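Local coordinates for protein Cry23AA1 (Bacillus thuringiensis, PDB 4RHZ) that probably acts as the pore-forming, aerolysin-type component of a two-protein insecticidal toxin and binds a zinc ion, at residues D8-Y13 with V187-A192; Y13-E16 with T22-S25; E87-G92 with V165-S170. One frame throughout, in Å; residues are numbered along the deposited sequence.

Interaction 1. Residues D8-Y13 with V187-A192; sequences DEINNY and VYVSVA
A chi1 of 168° turns the Y13 ring away from its own amide nitrogen and out from helix 6-18 toward V189, whose chi1 of -178° puts CG1 across CB from the nitrogen and spreads both methyls toward the helix. CG2 of V189 lies 3.6 Å from CE2 of Y13. Its CG1 stands 4.0 Å above the plane of the Y13 ring, offset toward the rim, so the valine rests on the outer part of one face. The same CG1 also meets I10, whose CD1 is 4.0 Å away, the two side chains passing alongside one another and pointing opposite ways. I10 and Y13 are three positions apart and so look out from one side of the helix toward one valine of strand 182-190. A branched residue suits that strand position because CG1 can lie between I10 and the ring while CG2 adds a second contact to Y13. C175 of strand 146-179 touches both I10 and V189, L194 of helix 191-197 meets I10, and Y197 stands edge-to-face to the Y13 ring. Lacking hydrogen bond or charge, the contact depends on shape and on excluding water from buried I10 and V189, to which the partly exposed tyrosine adds its ring.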
loop_
_atom_site.group_PDB
_atom_site.type_symbol
_atom_site.label_atom_id
_atom_site.label_comp_id
_atom_site.label_asym_id
_atom_site.label_seq_id
_atom_site.Cartn_x
_atom_site.Cartn_y
_atom_site.Cartn_z
ATOM N N ASP A 8 -7.826 35.612 -12.790
ATOM C CA ASP A 8 -9.115 35.469 -13.477
ATOM C C ASP A 8 -10.242 35.809 -12.499
ATOM O O ASP A 8 -11.314 36.215 -12.921
ATOM C CB ASP A 8 -9.375 34.046 -13.996
ATOM C CG ASP A 8 -8.428 33.617 -15.154
ATOM O OD1 ASP A 8 -7.829 34.453 -15.906
ATOM O OD2 ASP A 8 -8.325 32.393 -15.340
ATOM N N GLU A 9 -10.059 35.544 -11.215
ATOM C CA GLU A 9 -11.155 35.726 -10.282
ATOM C C GLU A 9 -11.230 37.261 -9.918
ATOM O O GLU A 9 -12.337 37.786 -9.702
ATOM C CB GLU A 9 -11.016 34.943 -8.995
ATOM C CG GLU A 9 -11.049 33.403 -9.042
ATOM C CD GLU A 9 -12.212 32.811 -9.728
ATOM O OE1 GLU A 9 -13.325 33.390 -9.601
ATOM O OE2 GLU A 9 -12.010 31.757 -10.413
ATOM N N ILE A 10 -10.074 37.944 -9.885
ATOM C CA ILE A 10 -10.054 39.400 -9.840
ATOM C C ILE A 10 -10.721 39.933 -11.121
ATOM O O ILE A 10 -11.505 40.839 -11.094
ATOM C CB ILE A 10 -8.646 39.950 -9.768
ATOM C CG1 ILE A 10 -8.068 39.747 -8.408
ATOM C CG2 ILE A 10 -8.644 41.440 -10.088
ATOM C CD1 ILE A 10 -8.996 40.002 -7.323
ATOM N N ASN A 11 -10.454 39.321 -12.237
ATOM C CA ASN A 11 -11.087 39.781 -13.438
ATOM C C ASN A 11 -12.617 39.717 -13.208
ATOM O O ASN A 11 -13.351 40.664 -13.540
ATOM C CB ASN A 11 -10.606 38.932 -14.612
ATOM C CG ASN A 11 -11.148 39.365 -15.933
ATOM O OD1 ASN A 11 -12.342 39.188 -16.226
ATOM N ND2 ASN A 11 -10.262 39.862 -16.799
ATOM N N ASN A 12 -13.090 38.636 -12.590
ATOM C CA ASN A 12 -14.532 38.461 -12.510
ATOM C C ASN A 12 -15.145 39.443 -11.495
ATOM O O ASN A 12 -16.201 39.985 -11.723
ATOM C CB ASN A 12 -14.951 36.988 -12.254
ATOM C CG ASN A 12 -16.483 36.820 -12.140
ATOM O OD1 ASN A 12 -17.250 36.953 -13.126
ATOM N ND2 ASN A 12 -16.934 36.527 -10.927
ATOM N N TYR A 13 -14.454 39.646 -10.392
ATOM C CA TYR A 13 -14.821 40.581 -9.396
ATOM C C TYR A 13 -14.947 42.013 -10.006
ATOM O O TYR A 13 -15.985 42.717 -9.835
ATOM C CB TYR A 13 -13.752 40.531 -8.326
ATOM C CG TYR A 13 -13.829 41.649 -7.325
ATOM C CD1 TYR A 13 -14.541 41.497 -6.132
ATOM C CD2 TYR A 13 -13.172 42.862 -7.556
ATOM C CE1 TYR A 13 -14.590 42.516 -5.191
ATOM C CE2 TYR A 13 -13.212 43.901 -6.606
ATOM C CZ TYR A 13 -13.929 43.726 -5.446
ATOM O OH TYR A 13 -13.998 44.750 -4.527
ATOM N N VAL A 187 -8.375 50.442 -8.651
ATOM C CA VAL A 187 -8.483 50.099 -7.228
ATOM C C VAL A 187 -7.539 48.930 -6.785
ATOM O O VAL A 187 -7.016 48.169 -7.603
ATOM C CB VAL A 187 -9.928 49.706 -6.918
ATOM C CG1 VAL A 187 -10.966 50.895 -7.225
ATOM C CG2 VAL A 187 -10.317 48.515 -7.763
ATOM N N TYR A 188 -7.307 48.808 -5.488
ATOM C CA TYR A 188 -6.521 47.732 -4.980
ATOM C C TYR A 188 -7.457 46.751 -4.328
ATOM O O TYR A 188 -8.334 47.170 -3.560
ATOM C CB TYR A 188 -5.598 48.224 -3.891
ATOM C CG TYR A 188 -4.440 48.995 -4.385
ATOM C CD1 TYR A 188 -3.246 48.371 -4.640
ATOM C CD2 TYR A 188 -4.517 50.394 -4.547
ATOM C CE1 TYR A 188 -2.133 49.083 -5.070
ATOM C CE2 TYR A 188 -3.392 51.124 -4.960
ATOM C CZ TYR A 188 -2.207 50.470 -5.243
ATOM O OH TYR A 188 -1.079 51.188 -5.658
ATOM N N VAL A 189 -7.235 45.460 -4.605
ATOM C CA VAL A 189 -8.093 44.408 -4.092
ATOM C C VAL A 189 -7.209 43.330 -3.497
ATOM O O VAL A 189 -6.287 42.882 -4.170
ATOM C CB VAL A 189 -8.973 43.816 -5.190
ATOM C CG1 VAL A 189 -9.889 42.745 -4.592
ATOM C CG2 VAL A 189 -9.799 44.946 -5.894
ATOM N N SER A 190 -7.415 43.066 -2.197
ATOM C CA SER A 190 -6.784 42.006 -1.402
ATOM C C SER A 190 -7.216 40.665 -1.949
ATOM O O SER A 190 -8.279 40.542 -2.536
ATOM C CB SER A 190 -7.441 41.976 -0.017
ATOM O OG SER A 190 -6.676 42.621 0.966
ATOM N N VAL A 191 -6.473 39.634 -1.587
ATOM C CA VAL A 191 -6.898 38.258 -1.785
ATOM C C VAL A 191 -7.847 37.846 -0.650
ATOM O O VAL A 191 -8.844 37.136 -0.869
ATOM C CB VAL A 191 -5.601 37.384 -1.964
ATOM C CG1 VAL A 191 -4.479 37.818 -0.850
ATOM C CG2 VAL A 191 -5.910 35.906 -2.076
ATOM N N ALA A 192 -7.615 38.352 0.553
ATOM C CA ALA A 192 -8.708 38.358 1.589
ATOM C C ALA A 192 -10.051 38.935 1.128
ATOM O O ALA A 192 -11.087 38.354 1.394
ATOM C CB ALA A 192 -8.274 39.116 2.818
#

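Interaction 2. Residues Y13-E16 with T22-S25; sequences YMKE and TVKS
Helix 6-18 turns back after a short connection into strand 22-27, and M14 and K15 on the helix close on V23 of the strand in this local helix-strand unit. The tightest approach is between CB of M14 and CG2 of V23, 3.6 Å apart. One atom further out, CG of M14 sits 3.9 Å from the other methyl, CG1 of V23, so the valine's fork straddles the root of the methionine. The two side chains cross obliquely. K15 works differently. Its chain, extended beyond CG, passes the valine with CG 3.9 Å from CG2 of V23, and CE follows the same methyl. Lysine suits this edge because its methylenes can lie along the valine while the residue as a whole remains exposed. M14, flexible and apolar, fits the buried side. Its chain, bent beyond CB, continues inward to C175 of strand 146-179 and to A185 and V187 of strand 182-190. V23 also touches N11, one turn earlier on the helix, and strand 22-27 pairs antiparallel with strand 146-179 through backbone bonds of T22 with Y178 and K24 with R176.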
loop_
_atom_site.group_PDB
_atom_site.type_symbol
_atom_site.label_atom_id
_atom_site.label_comp_id
_atom_site.label_asym_id
_atom_site.label_seq_id
_atom_site.Cartn_x
_atom_site.Cartn_y
_atom_site.Cartn_z
ATOM N N TYR A 13 -14.454 39.646 -10.392
ATOM C CA TYR A 13 -14.821 40.581 -9.396
ATOM C C TYR A 13 -14.947 42.013 -10.006
ATOM O O TYR A 13 -15.985 42.717 -9.835
ATOM C CB TYR A 13 -13.752 40.531 -8.326
ATOM C CG TYR A 13 -13.829 41.649 -7.325
ATOM C CD1 TYR A 13 -14.541 41.497 -6.132
ATOM C CD2 TYR A 13 -13.172 42.862 -7.556
ATOM C CE1 TYR A 13 -14.590 42.516 -5.191
ATOM C CE2 TYR A 13 -13.212 43.901 -6.606
ATOM C CZ TYR A 13 -13.929 43.726 -5.446
ATOM O OH TYR A 13 -13.998 44.750 -4.527
ATOM N N MET A 14 -13.929 42.424 -10.758
ATOM C CA MET A 14 -13.965 43.731 -11.321
ATOM C C MET A 14 -15.150 43.909 -12.259
ATOM O O MET A 14 -15.736 44.976 -12.306
ATOM C CB MET A 14 -12.682 44.056 -12.071
ATOM C CG MET A 14 -11.498 44.367 -11.211
ATOM S SD MET A 14 -11.671 45.757 -10.050
ATOM C CE MET A 14 -11.474 47.076 -11.259
ATOM N N LYS A 15 -15.443 42.918 -13.076
ATOM C CA LYS A 15 -16.545 43.052 -14.008
ATOM C C LYS A 15 -17.877 43.105 -13.266
ATOM O O LYS A 15 -18.733 43.865 -13.639
ATOM C CB LYS A 15 -16.564 41.948 -15.027
ATOM C CG LYS A 15 -15.418 42.075 -16.015
ATOM C CD LYS A 15 -15.457 41.060 -17.166
ATOM C CE LYS A 15 -14.197 41.225 -18.006
ATOM N NZ LYS A 15 -14.015 40.169 -19.063
ATOM N N GLU A 16 -18.024 42.322 -12.210
ATOM C CA GLU A 16 -19.292 42.260 -11.536
ATOM C C GLU A 16 -19.537 43.502 -10.712
ATOM O O GLU A 16 -20.668 43.999 -10.663
ATOM C CB GLU A 16 -19.424 41.014 -10.639
ATOM C CG GLU A 16 -19.665 39.735 -11.510
ATOM C CD GLU A 16 -19.833 38.466 -10.680
ATOM O OE1 GLU A 16 -19.578 38.496 -9.439
ATOM O OE2 GLU A 16 -20.263 37.451 -11.271
ATOM N N THR A 22 -13.504 45.159 -19.643
ATOM C CA THR A 22 -12.136 44.858 -19.941
ATOM C C THR A 22 -11.433 45.143 -18.588
ATOM O O THR A 22 -11.750 46.171 -17.945
ATOM C CB THR A 22 -11.696 45.744 -21.118
ATOM O OG1 THR A 22 -11.863 45.018 -22.340
ATOM C CG2 THR A 22 -10.347 46.086 -21.079
ATOM N N VAL A 23 -10.539 44.229 -18.132
ATOM C CA VAL A 23 -9.836 44.379 -16.861
ATOM C C VAL A 23 -8.345 44.049 -16.984
ATOM O O VAL A 23 -7.940 43.065 -17.663
ATOM C CB VAL A 23 -10.360 43.432 -15.802
ATOM C CG1 VAL A 23 -9.506 43.504 -14.505
ATOM C CG2 VAL A 23 -11.839 43.611 -15.543
ATOM N N LYS A 24 -7.527 44.883 -16.362
ATOM C CA LYS A 24 -6.137 44.603 -16.289
ATOM C C LYS A 24 -5.684 44.710 -14.836
ATOM O O LYS A 24 -5.919 45.802 -14.187
ATOM C CB LYS A 24 -5.386 45.581 -17.150
ATOM C CG LYS A 24 -4.096 45.031 -17.650
ATOM C CD LYS A 24 -2.960 45.538 -16.825
ATOM C CE LYS A 24 -2.165 46.577 -17.627
ATOM N NZ LYS A 24 -0.701 46.240 -17.503
ATOM N N SER A 25 -5.137 43.594 -14.309
ATOM C CA SER A 25 -4.564 43.532 -12.939
ATOM C C SER A 25 -3.049 43.330 -12.905
ATOM O O SER A 25 -2.491 42.777 -13.798
ATOM C CB SER A 25 -5.233 42.455 -12.041
ATOM O OG SER A 25 -5.340 41.141 -12.638
#

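Interaction 3. Residues E87-G92 with V165-S170; sequences EGVKAG and VECDMS
The backbones at V89 and C167 run in the same general direction at the spacing of facing layers, the CA of V89 lying 9.4 Å from the CA of C167, and no hydrogen bond joins them. V89 and M169 meet end on across the gap. The terminal CE of M169 nestles against both branches of V89, 3.8 Å from CG1 and 3.8 Å from CG2. M169 achieves this reach because its chain stays extended beyond CG (chi2 -178°), whereas V89, with chi1 at 69°, turns both methyls to the methionine. C167 contributes a looser contact, its SG 4.5 Å from CG1 of V89. Such apolar meeting of side chains is consistent with the sandwich-like packing of layers in the elongated, strand-rich aerolysin-family fold of this toxin: strands 67-90 and 146-179 belong to the same large mixed sheet, yet here they face each other. A long, flexible methionine can span the interior where a short cysteine only partly does, and the branched valine offers two methyls to its end. F213 of strand 211-235 touches both V89 and C167, and F31 lies against M169. On the outward faces the polar residues find other partners: E166 and D168 both bond to H212, and D168 also bonds to N35. The chain turns a corner at E87, whose carboxylate is bonded to S216.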
loop_
_atom_site.group_PDB
_atom_site.type_symbol
_atom_site.label_atom_id
_atom_site.label_comp_id
_atom_site.label_asym_id
_atom_site.label_seq_id
_atom_site.Cartn_x
_atom_site.Cartn_y
_atom_site.Cartn_z
ATOM N N GLU A 87 -6.507 20.163 -6.539
ATOM C CA GLU A 87 -7.156 21.472 -6.324
ATOM C C GLU A 87 -6.113 22.439 -5.977
ATOM O O GLU A 87 -5.523 22.327 -4.902
ATOM C CB GLU A 87 -8.172 21.404 -5.185
ATOM C CG GLU A 87 -9.515 20.732 -5.604
ATOM C CD GLU A 87 -10.500 20.778 -4.462
ATOM O OE1 GLU A 87 -10.208 20.201 -3.377
ATOM O OE2 GLU A 87 -11.534 21.468 -4.599
ATOM N N GLY A 88 -5.849 23.380 -6.890
ATOM C CA GLY A 88 -4.694 24.246 -6.724
ATOM C C GLY A 88 -5.009 25.722 -6.961
ATOM O O GLY A 88 -6.174 26.114 -7.054
ATOM N N VAL A 89 -3.938 26.511 -7.100
ATOM C CA VAL A 89 -3.978 27.967 -7.137
ATOM C C VAL A 89 -2.840 28.494 -8.009
ATOM O O VAL A 89 -1.706 27.969 -7.978
ATOM C CB VAL A 89 -4.011 28.559 -5.696
ATOM C CG1 VAL A 89 -2.662 28.349 -4.919
ATOM C CG2 VAL A 89 -4.519 30.044 -5.659
ATOM N N LYS A 90 -3.165 29.479 -8.859
ATOM C CA LYS A 90 -2.161 30.206 -9.633
ATOM C C LYS A 90 -2.182 31.721 -9.303
ATOM O O LYS A 90 -3.184 32.455 -9.579
ATOM C CB LYS A 90 -2.444 30.007 -11.094
ATOM C CG LYS A 90 -1.433 30.724 -12.054
ATOM C CD LYS A 90 -1.722 30.213 -13.493
ATOM C CE LYS A 90 -0.802 30.814 -14.521
ATOM N NZ LYS A 90 0.598 30.525 -14.197
ATOM N N ALA A 91 -1.078 32.155 -8.713
ATOM C CA ALA A 91 -0.839 33.533 -8.264
ATOM C C ALA A 91 0.141 34.030 -9.248
ATOM O O ALA A 91 0.260 33.454 -10.321
ATOM C CB ALA A 91 -0.224 33.528 -6.906
ATOM N N GLY A 92 0.895 35.061 -8.930
ATOM C CA GLY A 92 1.765 35.612 -9.962
ATOM C C GLY A 92 3.148 34.971 -10.049
ATOM O O GLY A 92 3.827 34.992 -11.088
ATOM N N VAL A 165 -2.954 20.577 0.255
ATOM C CA VAL A 165 -2.049 21.475 -0.481
ATOM C C VAL A 165 -2.457 22.941 -0.109
ATOM O O VAL A 165 -3.477 23.445 -0.559
ATOM C CB VAL A 165 -2.201 21.220 -2.008
ATOM C CG1 VAL A 165 -1.330 22.147 -2.826
ATOM C CG2 VAL A 165 -1.900 19.748 -2.368
ATOM N N GLU A 166 -1.676 23.582 0.740
ATOM C CA GLU A 166 -2.077 24.760 1.461
ATOM C C GLU A 166 -1.035 25.837 1.397
ATOM O O GLU A 166 0.175 25.544 1.353
ATOM C CB GLU A 166 -2.307 24.430 2.932
ATOM C CG GLU A 166 -3.582 23.646 3.119
ATOM C CD GLU A 166 -3.851 23.401 4.586
ATOM O OE1 GLU A 166 -4.732 24.063 5.139
ATOM O OE2 GLU A 166 -3.140 22.602 5.220
ATOM N N CYS A 167 -1.503 27.086 1.410
ATOM C CA CYS A 167 -0.601 28.248 1.682
ATOM C C CYS A 167 -1.391 29.486 2.148
ATOM O O CYS A 167 -2.621 29.497 2.102
ATOM C CB CYS A 167 0.265 28.612 0.490
ATOM S SG CYS A 167 -0.745 29.027 -0.936
ATOM N N ASP A 168 -0.656 30.497 2.603
ATOM C CA ASP A 168 -1.194 31.828 2.954
ATOM C C ASP A 168 -0.771 32.842 1.918
ATOM O O ASP A 168 0.258 32.713 1.266
ATOM C CB ASP A 168 -0.635 32.302 4.298
ATOM C CG ASP A 168 -1.179 31.498 5.483
ATOM O OD1 ASP A 168 -2.325 30.996 5.383
ATOM O OD2 ASP A 168 -0.467 31.415 6.514
ATOM N N MET A 169 -1.562 33.891 1.817
ATOM C CA MET A 169 -1.315 34.940 0.852
ATOM C C MET A 169 -1.699 36.246 1.541
ATOM O O MET A 169 -2.706 36.311 2.272
ATOM C CB MET A 169 -2.185 34.707 -0.367
ATOM C CG MET A 169 -1.615 33.708 -1.310
ATOM S SD MET A 169 -2.641 33.475 -2.790
ATOM C CE MET A 169 -2.195 31.787 -3.251
ATOM N N SER A 170 -0.879 37.269 1.344
ATOM C CA SER A 170 -1.206 38.616 1.805
ATOM C C SER A 170 -0.796 39.570 0.696
ATOM O O SER A 170 0.033 39.211 -0.183
ATOM C CB SER A 170 -0.447 38.974 3.074
ATOM O OG SER A 170 0.920 38.947 2.747
#

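All three contacts are apolar packing without a hydrogen bond between their segments, but they differ in burial. Interaction 3 is wholly buried between strands; interaction 1 is a buried helix-on-sheet contact that includes a partly exposed tyrosine; interaction 2 runs from a buried methionine to an exposed lysine. Interactions 1 and 2 share helix 6-18 and abut, their centres about 8 Å apart: SD of M14 packs 3.8 Å from CG2 of V187, so the helix meets strands 22-27 and 182-190 together. Strand 146-179 pairs with both of these strands and carries 165-170 of interaction 3, which touches interaction 1 through V191 against the M169 backbone. Interaction 3 does not touch interaction 2.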